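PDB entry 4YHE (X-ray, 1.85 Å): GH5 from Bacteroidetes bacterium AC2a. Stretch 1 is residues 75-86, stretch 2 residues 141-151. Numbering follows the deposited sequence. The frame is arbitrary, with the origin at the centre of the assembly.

Stretch 1 (75-86) AIERGWLDRVDE
Stretch 2 (141-151) MIWLQIGKRFA

Arg-149, on the last turn of the second helix, anchors the contact by reaching between two aspartates one helical turn apart, Asp-82 and Asp-85. Arg-149 NH2 donates to Asp-82 OD1 at 2.3 Å, very short for a salt bridge, while Arg-149 NH1 makes a weak bond to the same Asp-82 OD1 at 3.1 Å. Along the neighbouring NE/NH2 edge of the guanidinium, Arg-149 NE donates to Asp-85 OD2 at 2.9 Å, a second salt bridge, and Arg-149 NH2 adds a bond to Asp-85 OD2 at 3.2 Å. Both carboxylates lie near the guanidinium plane, where its N-H bonds point; Leu-81 covers one face, with Leu-81 CG 3.7 Å from Arg-149 NH1. Chi angles of -172°, 73°, 167° and -123° carry the arginine into a hole formed by Arg-78, Leu-81, Asp-82 and Asp-85. Asp-82 (chi1 m, -75°) has its CA-to-CB bond directed away overall, yet its carboxylate comes back to the arginine; Asp-85 (chi1 t, -165°) points toward the second stretch. Water 1 donates to Asp-85 OD2 at 2.7 Å and weakly to Arg-149 O at 3.4 Å, bridging side chain and backbone.

At the other end, Gln-145 (m, t, chi3 79°) ties loop to helix. Gln-145 OE1 accepts from Ile-76 N at 2.8 Å and 168°, nearly straight, satisfying an amide that precedes the first helix. The Gln-145 carboxamide also turns back on its own helix, Gln-145 NE2 donating to Met-141 O at 3.0 Å.

The backbone consists of extended residues 75-77 (phi/psi near -65/130, -85/129 and -54/125), with Glu-77 at the N-cap position, then helix 78-86, which continues onward. Helix 141-149 begins earlier in the chain; Phe-150 leaves helical geometry at -105/17. The helices run in broadly the same direction, 51° apart (signed crossing -51°), with axes 11.3 Å apart at closest approach. CA-to-CA register pairs Ile-76 with Ile-142 (7.3 Å), Leu-81 with Ile-146 (7.8 Å) and Asp-85 with Phe-150 (7.8 Å).

Apolar side chains make up much of the remaining contact. Ile-76 (m, t) points toward the second helix, Ile-76 CD1 lying 4.2 Å from both Ile-142 CG2 and Ile-146 CG1; those two isoleucines are also m, t. Phe-150 (chi1 m, chi2 -66°) starts sideways but brings its ring nearer: Phe-150 CZ lies 4.2 Å from Val-84 CG1 and Phe-150 CE2 4.4 Å from Leu-81 CD1. Val-84 is t and Leu-81 t, p. Together the stretches bury 551 Å², summed over both sides.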

ATOM      1  N   ALA A  75     -21.706  13.106   5.412  1.00 25.84           N
ATOM      2  CA  ALA A  75     -22.052  12.918   4.006  1.00 26.41           C
ATOM      3  C   ALA A  75     -20.835  13.204   3.120  1.00 25.44           C
ATOM      4  O   ALA A  75     -20.196  14.244   3.272  1.00 24.52           O
ATOM      5  CB  ALA A  75     -23.213  13.836   3.611  1.00 26.56           C
ATOM      6  N   ILE A  76     -20.522  12.290   2.200  1.00 24.55           N
ATOM      7  CA  ILE A  76     -19.412  12.501   1.295  1.00 24.69           C
ATOM      8  C   ILE A  76     -19.873  13.322   0.103  1.00 25.66           C
ATOM      9  O   ILE A  76     -20.840  12.974  -0.556  1.00 28.31           O
ATOM     10  CB  ILE A  76     -18.852  11.170   0.745  1.00 25.37           C
ATOM     11  CG1 ILE A  76     -18.295  10.309   1.895  1.00 26.46           C
ATOM     12  CG2 ILE A  76     -17.794  11.440  -0.329  1.00 25.00           C
ATOM     13  CD1 ILE A  76     -17.872   8.931   1.436  1.00 25.71           C
ATOM     14  N   GLU A  77     -19.137  14.376  -0.193  1.00 25.60           N
ATOM     15  CA  GLU A  77     -19.412  15.259  -1.315  1.00 26.00           C
ATOM     16  C   GLU A  77     -19.507  14.446  -2.604  1.00 25.66           C
ATOM     17  O   GLU A  77     -18.599  13.678  -2.931  1.00 22.10           O
ATOM     18  CB  GLU A  77     -18.287  16.280  -1.345  1.00 28.71           C
ATOM     19  CG  GLU A  77     -18.308  17.317  -2.427  1.00 30.23           C
ATOM     20  CD  GLU A  77     -16.888  17.768  -2.704  1.00 32.72           C
ATOM     21  OE1 GLU A  77     -16.218  18.222  -1.743  1.00 29.75           O
ATOM     22  OE2 GLU A  77     -16.431  17.597  -3.861  1.00 36.27           O
ATOM     23  N   ARG A  78     -20.615  14.571  -3.332  1.00 26.23           N
ATOM     24  CA  ARG A  78     -20.825  13.686  -4.490  1.00 26.65           C
ATOM     25  C   ARG A  78     -19.786  13.816  -5.569  1.00 25.56           C
ATOM     26  O   ARG A  78     -19.419  12.825  -6.192  1.00 27.02           O
ATOM     27  CB  ARG A  78     -22.189  13.907  -5.152  1.00 33.57           C
ATOM     28  CG  ARG A  78     -22.398  12.940  -6.319  1.00 37.40           C
ATOM     29  CD  ARG A  78     -23.817  12.452  -6.405  1.00 47.15           C
ATOM     30  NE  ARG A  78     -24.582  13.191  -7.393  1.00 53.86           N
ATOM     31  CZ  ARG A  78     -25.912  13.243  -7.421  1.00 62.47           C
ATOM     32  NH1 ARG A  78     -26.638  12.614  -6.501  1.00 63.73           N
ATOM     33  NH2 ARG A  78     -26.522  13.943  -8.370  1.00 64.38           N
ATOM     34  N   GLY A  79     -19.325  15.030  -5.844  1.00 25.29           N
ATOM     35  CA  GLY A  79     -18.319  15.217  -6.886  1.00 23.27           C
ATOM     36  C   GLY A  79     -17.040  14.443  -6.597  1.00 22.16           C
ATOM     37  O   GLY A  79     -16.410  13.870  -7.504  1.00 20.91           O
ATOM     38  N   TRP A  80     -16.658  14.400  -5.324  1.00 21.31           N
ATOM     39  CA  TRP A  80     -15.427  13.684  -4.924  1.00 20.22           C
ATOM     40  C   TRP A  80     -15.602  12.191  -5.129  1.00 20.35           C
ATOM     41  O   TRP A  80     -14.769  11.542  -5.773  1.00 20.17           O
ATOM     42  CB  TRP A  80     -15.078  13.986  -3.477  1.00 20.18           C
ATOM     43  CG  TRP A  80     -13.768  13.442  -3.055  1.00 19.01           C
ATOM     44  CD1 TRP A  80     -13.548  12.443  -2.146  1.00 19.16           C
ATOM     45  CD2 TRP A  80     -12.487  13.884  -3.482  1.00 17.90           C
ATOM     46  NE1 TRP A  80     -12.201  12.219  -2.017  1.00 18.96           N
ATOM     47  CE2 TRP A  80     -11.526  13.096  -2.816  1.00 17.31           C
ATOM     48  CE3 TRP A  80     -12.049  14.848  -4.393  1.00 18.97           C
ATOM     49  CZ2 TRP A  80     -10.167  13.255  -3.022  1.00 18.33           C
ATOM     50  CZ3 TRP A  80     -10.691  15.007  -4.585  1.00 18.34           C
ATOM     51  CH2 TRP A  80      -9.770  14.228  -3.896  1.00 18.59           C
ATOM     52  N   LEU A  81     -16.720  11.658  -4.623  1.00 20.61           N
ATOM     53  CA  LEU A  81     -17.027  10.242  -4.763  1.00 20.39           C
ATOM     54  C   LEU A  81     -17.165   9.857  -6.253  1.00 19.77           C
ATOM     55  O   LEU A  81     -16.737   8.788  -6.661  1.00 20.48           O
ATOM     56  CB  LEU A  81     -18.289   9.892  -3.969  1.00 21.43           C
ATOM     57  CG  LEU A  81     -18.686   8.425  -3.885  1.00 22.23           C
ATOM     58  CD1 LEU A  81     -17.531   7.583  -3.378  1.00 23.28           C
ATOM     59  CD2 LEU A  81     -19.873   8.262  -2.954  1.00 21.88           C
ATOM     60  N   ASP A  82     -17.713  10.758  -7.064  1.00 19.48           N
ATOM     61  CA  ASP A  82     -17.803  10.585  -8.528  1.00 20.37           C
ATOM     62  C   ASP A  82     -16.447  10.369  -9.187  1.00 19.52           C
ATOM     63  O   ASP A  82     -16.300   9.532 -10.080  1.00 17.89           O
ATOM     64  CB  ASP A  82     -18.448  11.828  -9.206  1.00 22.10           C
ATOM     65  CG  ASP A  82     -19.978  11.941  -9.028  1.00 22.12           C
ATOM     66  OD1 ASP A  82     -20.648  11.020  -8.560  1.00 22.58           O
ATOM     67  OD2 ASP A  82     -20.517  13.011  -9.366  1.00 22.19           O
ATOM     68  N   ARG A  83     -15.456  11.155  -8.770  1.00 19.83           N
ATOM     69  CA  ARG A  83     -14.123  11.052  -9.344  1.00 18.17           C
ATOM     70  C   ARG A  83     -13.461   9.735  -8.953  1.00 18.04           C
ATOM     71  O   ARG A  83     -12.866   9.067  -9.801  1.00 16.39           O
ATOM     72  CB  ARG A  83     -13.272  12.242  -8.919  1.00 19.03           C
ATOM     73  CG  ARG A  83     -11.850  12.234  -9.419  1.00 18.61           C
ATOM     74  CD  ARG A  83     -11.758  12.166 -10.933  1.00 18.39           C
ATOM     75  NE  ARG A  83     -10.368  12.289 -11.375  1.00 19.42           N
ATOM     76  CZ  ARG A  83      -9.948  12.004 -12.604  1.00 19.54           C
ATOM     77  NH1 ARG A  83     -10.811  11.596 -13.517  1.00 20.77           N
ATOM     78  NH2 ARG A  83      -8.682  12.157 -12.931  1.00 21.34           N
ATOM     79  N   VAL A  84     -13.597   9.351  -7.684  1.00 18.09           N
ATOM     80  CA  VAL A  84     -13.127   8.039  -7.232  1.00 18.57           C
ATOM     81  C   VAL A  84     -13.792   6.949  -8.079  1.00 19.05           C
ATOM     82  O   VAL A  84     -13.094   6.071  -8.620  1.00 17.93           O
ATOM     83  CB  VAL A  84     -13.391   7.770  -5.739  1.00 18.12           C
ATOM     84  CG1 VAL A  84     -12.910   6.360  -5.376  1.00 19.31           C
ATOM     85  CG2 VAL A  84     -12.696   8.794  -4.877  1.00 19.24           C
ATOM     86  N   ASP A  85     -15.120   7.061  -8.253  1.00 19.19           N
ATOM     87  CA  ASP A  85     -15.904   6.135  -9.101  1.00 20.60           C
ATOM     88  C   ASP A  85     -15.358   6.079 -10.517  1.00 20.78           C
ATOM     89  O   ASP A  85     -15.175   4.996 -11.083  1.00 19.42           O
ATOM     90  CB  ASP A  85     -17.384   6.594  -9.109  1.00 21.76           C
ATOM     91  CG  ASP A  85     -18.366   5.548  -9.637  1.00 23.45           C
ATOM     92  OD1 ASP A  85     -17.985   4.533 -10.251  1.00 20.20           O
ATOM     93  OD2 ASP A  85     -19.577   5.801  -9.416  1.00 25.42           O
ATOM     94  N   GLU A  86     -15.087   7.244 -11.090  1.00 21.12           N
ATOM     95  CA  GLU A  86     -14.571   7.311 -12.470  1.00 23.10           C
ATOM     96  C   GLU A  86     -13.202   6.668 -12.622  1.00 20.72           C
ATOM     97  O   GLU A  86     -12.960   5.893 -13.560  1.00 17.97           O
ATOM     98  CB  GLU A  86     -14.512   8.769 -12.970  1.00 27.58           C
ATOM     99  CG  GLU A  86     -15.859   9.319 -13.426  1.00 34.19           C
ATOM    100  CD  GLU A  86     -15.975   9.510 -14.953  1.00 42.76           C
ATOM    101  OE1 GLU A  86     -15.027  10.035 -15.611  1.00 45.25           O
ATOM    102  OE2 GLU A  86     -17.047   9.157 -15.496  1.00 52.32           O
ATOM    103  N   MET A 141     -19.948   5.452   8.747  1.00 22.17           N
ATOM    104  CA  MET A 141     -20.692   6.230   7.741  1.00 25.55           C
ATOM    105  C   MET A 141     -19.943   6.351   6.405  1.00 25.17           C
ATOM    106  O   MET A 141     -20.546   6.288   5.313  1.00 25.05           O
ATOM    107  CB  MET A 141     -21.005   7.621   8.306  1.00 27.20           C
ATOM    108  CG  MET A 141     -21.982   7.593   9.485  1.00 30.19           C
ATOM    109  SD  MET A 141     -23.581   6.832   9.077  1.00 34.70           S
ATOM    110  CE  MET A 141     -23.419   5.095   9.433  1.00 38.08           C
ATOM    111  N   ILE A 142     -18.619   6.498   6.487  1.00 22.79           N
ATOM    112  CA  ILE A 142     -17.824   6.632   5.299  1.00 22.60           C
ATOM    113  C   ILE A 142     -17.795   5.339   4.510  1.00 21.10           C
ATOM    114  O   ILE A 142     -18.114   5.329   3.304  1.00 21.20           O
ATOM    115  CB  ILE A 142     -16.396   7.144   5.606  1.00 23.33           C
ATOM    116  CG1 ILE A 142     -16.470   8.599   6.057  1.00 24.91           C
ATOM    117  CG2 ILE A 142     -15.515   7.008   4.362  1.00 24.10           C
ATOM    118  CD1 ILE A 142     -15.134   9.171   6.457  1.00 25.18           C
ATOM    119  N   TRP A 143     -17.447   4.239   5.162  1.00 20.56           N
ATOM    120  CA  TRP A 143     -17.399   2.968   4.466  1.00 19.26           C
ATOM    121  C   TRP A 143     -18.777   2.494   3.960  1.00 21.14           C
ATOM    122  O   TRP A 143     -18.874   1.842   2.921  1.00 19.61           O
ATOM    123  CB  TRP A 143     -16.675   1.894   5.309  1.00 20.00           C
ATOM    124  CG  TRP A 143     -15.188   1.942   5.089  1.00 19.08           C
ATOM    125  CD1 TRP A 143     -14.217   2.218   6.017  1.00 17.81           C
ATOM    126  CD2 TRP A 143     -14.507   1.729   3.854  1.00 18.29           C
ATOM    127  NE1 TRP A 143     -12.994   2.143   5.454  1.00 18.26           N
ATOM    128  CE2 TRP A 143     -13.125   1.888   4.114  1.00 18.28           C
ATOM    129  CE3 TRP A 143     -14.925   1.449   2.548  1.00 18.73           C
ATOM    130  CZ2 TRP A 143     -12.155   1.787   3.117  1.00 18.71           C
ATOM    131  CZ3 TRP A 143     -13.953   1.301   1.551  1.00 18.96           C
ATOM    132  CH2 TRP A 143     -12.574   1.477   1.844  1.00 18.51           C
ATOM    133  N   LEU A 144     -19.834   2.825   4.684  1.00 22.38           N
ATOM    134  CA  LEU A 144     -21.177   2.527   4.197  1.00 25.07           C
ATOM    135  C   LEU A 144     -21.441   3.218   2.856  1.00 24.25           C
ATOM    136  O   LEU A 144     -21.938   2.591   1.932  1.00 25.24           O
ATOM    137  CB  LEU A 144     -22.217   2.976   5.214  1.00 27.00           C
ATOM    138  CG  LEU A 144     -22.596   2.003   6.323  1.00 29.83           C
ATOM    139  CD1 LEU A 144     -23.566   2.698   7.278  1.00 30.98           C
ATOM    140  CD2 LEU A 144     -23.229   0.734   5.749  1.00 28.38           C
ATOM    141  N   GLN A 145     -21.080   4.499   2.758  1.00 24.49           N
ATOM    142  CA  GLN A 145     -21.305   5.274   1.528  1.00 23.51           C
ATOM    143  C   GLN A 145     -20.480   4.751   0.383  1.00 23.57           C
ATOM    144  O   GLN A 145     -20.982   4.592  -0.745  1.00 21.47           O
ATOM    145  CB  GLN A 145     -20.999   6.751   1.765  1.00 24.03           C
ATOM    146  CG  GLN A 145     -22.025   7.440   2.634  1.00 24.95           C
ATOM    147  CD  GLN A 145     -21.619   8.834   3.021  1.00 25.50           C
ATOM    148  OE1 GLN A 145     -21.753   9.775   2.227  1.00 27.10           O
ATOM    149  NE2 GLN A 145     -21.126   8.994   4.243  1.00 26.74           N
ATOM    150  N   ILE A 146     -19.199   4.472   0.669  1.00 21.23           N
ATOM    151  CA  ILE A 146     -18.318   3.953  -0.324  1.00 20.67           C
ATOM    152  C   ILE A 146     -18.836   2.631  -0.839  1.00 20.17           C
ATOM    153  O   ILE A 146     -18.887   2.419  -2.040  1.00 20.65           O
ATOM    154  CB  ILE A 146     -16.862   3.782   0.188  1.00 20.00           C
ATOM    155  CG1 ILE A 146     -16.248   5.148   0.477  1.00 21.03           C
ATOM    156  CG2 ILE A 146     -16.030   3.027  -0.824  1.00 19.68           C
ATOM    157  CD1 ILE A 146     -14.948   5.116   1.258  1.00 20.01           C
ATOM    158  N   GLY A 147     -19.190   1.725   0.064  1.00 21.18           N
ATOM    159  CA  GLY A 147     -19.729   0.440  -0.348  1.00 21.92           C
ATOM    160  C   GLY A 147     -21.032   0.585  -1.152  1.00 21.22           C
ATOM    161  O   GLY A 147     -21.241  -0.117  -2.140  1.00 22.35           O
ATOM    162  N   LYS A 148     -21.909   1.484  -0.739  1.00 23.46           N
ATOM    163  CA  LYS A 148     -23.172   1.659  -1.479  1.00 24.97           C
ATOM    164  C   LYS A 148     -22.951   2.149  -2.899  1.00 25.07           C
ATOM    165  O   LYS A 148     -23.624   1.687  -3.806  1.00 24.65           O
ATOM    166  CB  LYS A 148     -24.120   2.574  -0.736  1.00 28.02           C
ATOM    167  CG  LYS A 148     -24.827   1.826   0.379  1.00 32.41           C
ATOM    168  CD  LYS A 148     -25.640   2.765   1.253  1.00 34.71           C
ATOM    169  CE  LYS A 148     -26.162   2.043   2.489  1.00 36.80           C
ATOM    170  NZ  LYS A 148     -26.513   3.058   3.513  1.00 37.22           N
ATOM    171  N   ARG A 149     -21.966   3.020  -3.118  1.00 23.68           N
ATOM    172  CA  ARG A 149     -21.648   3.464  -4.479  1.00 24.41           C
ATOM    173  C   ARG A 149     -21.197   2.298  -5.355  1.00 23.67           C
ATOM    174  O   ARG A 149     -21.535   2.223  -6.552  1.00 23.38           O
ATOM    175  CB  ARG A 149     -20.559   4.545  -4.429  1.00 25.40           C
ATOM    176  CG  ARG A 149     -20.295   5.216  -5.745  1.00 27.92           C
ATOM    177  CD  ARG A 149     -21.450   6.154  -6.097  1.00 30.06           C
ATOM    178  NE  ARG A 149     -20.974   6.947  -7.174  1.00 35.28           N
ATOM    179  CZ  ARG A 149     -20.900   8.258  -7.245  1.00 29.02           C
ATOM    180  NH1 ARG A 149     -21.375   9.084  -6.317  1.00 27.22           N
ATOM    181  NH2 ARG A 149     -20.364   8.725  -8.337  1.00 30.81           N
ATOM    182  N   PHE A 150     -20.430   1.380  -4.766  1.00 22.91           N
ATOM    183  CA  PHE A 150     -19.741   0.329  -5.525  1.00 23.54           C
ATOM    184  C   PHE A 150     -20.392  -1.058  -5.384  1.00 23.56           C
ATOM    185  O   PHE A 150     -19.805  -2.082  -5.723  1.00 20.89           O
ATOM    186  CB  PHE A 150     -18.248   0.303  -5.108  1.00 23.53           C
ATOM    187  CG  PHE A 150     -17.501   1.558  -5.480  1.00 23.93           C
ATOM    188  CD1 PHE A 150     -17.298   1.874  -6.803  1.00 24.03           C
ATOM    189  CD2 PHE A 150     -17.023   2.433  -4.504  1.00 22.80           C
ATOM    190  CE1 PHE A 150     -16.646   3.026  -7.165  1.00 24.51           C
ATOM    191  CE2 PHE A 150     -16.362   3.584  -4.858  1.00 24.27           C
ATOM    192  CZ  PHE A 150     -16.181   3.897  -6.184  1.00 26.20           C
ATOM    193  N   ALA A 151     -21.633  -1.069  -4.927  1.00 23.81           N
ATOM    194  CA  ALA A 151     -22.357  -2.303  -4.632  1.00 24.25           C
ATOM    195  C   ALA A 151     -22.531  -3.220  -5.839  1.00 25.64           C
ATOM    196  O   ALA A 151     -22.647  -4.437  -5.674  1.00 27.50           O
ATOM    197  CB  ALA A 151     -23.709  -1.963  -4.012  1.00 25.16           C
TER
HETATM  198  O   HOH W   1     -21.064   3.597  -9.608  1.00 36.99           O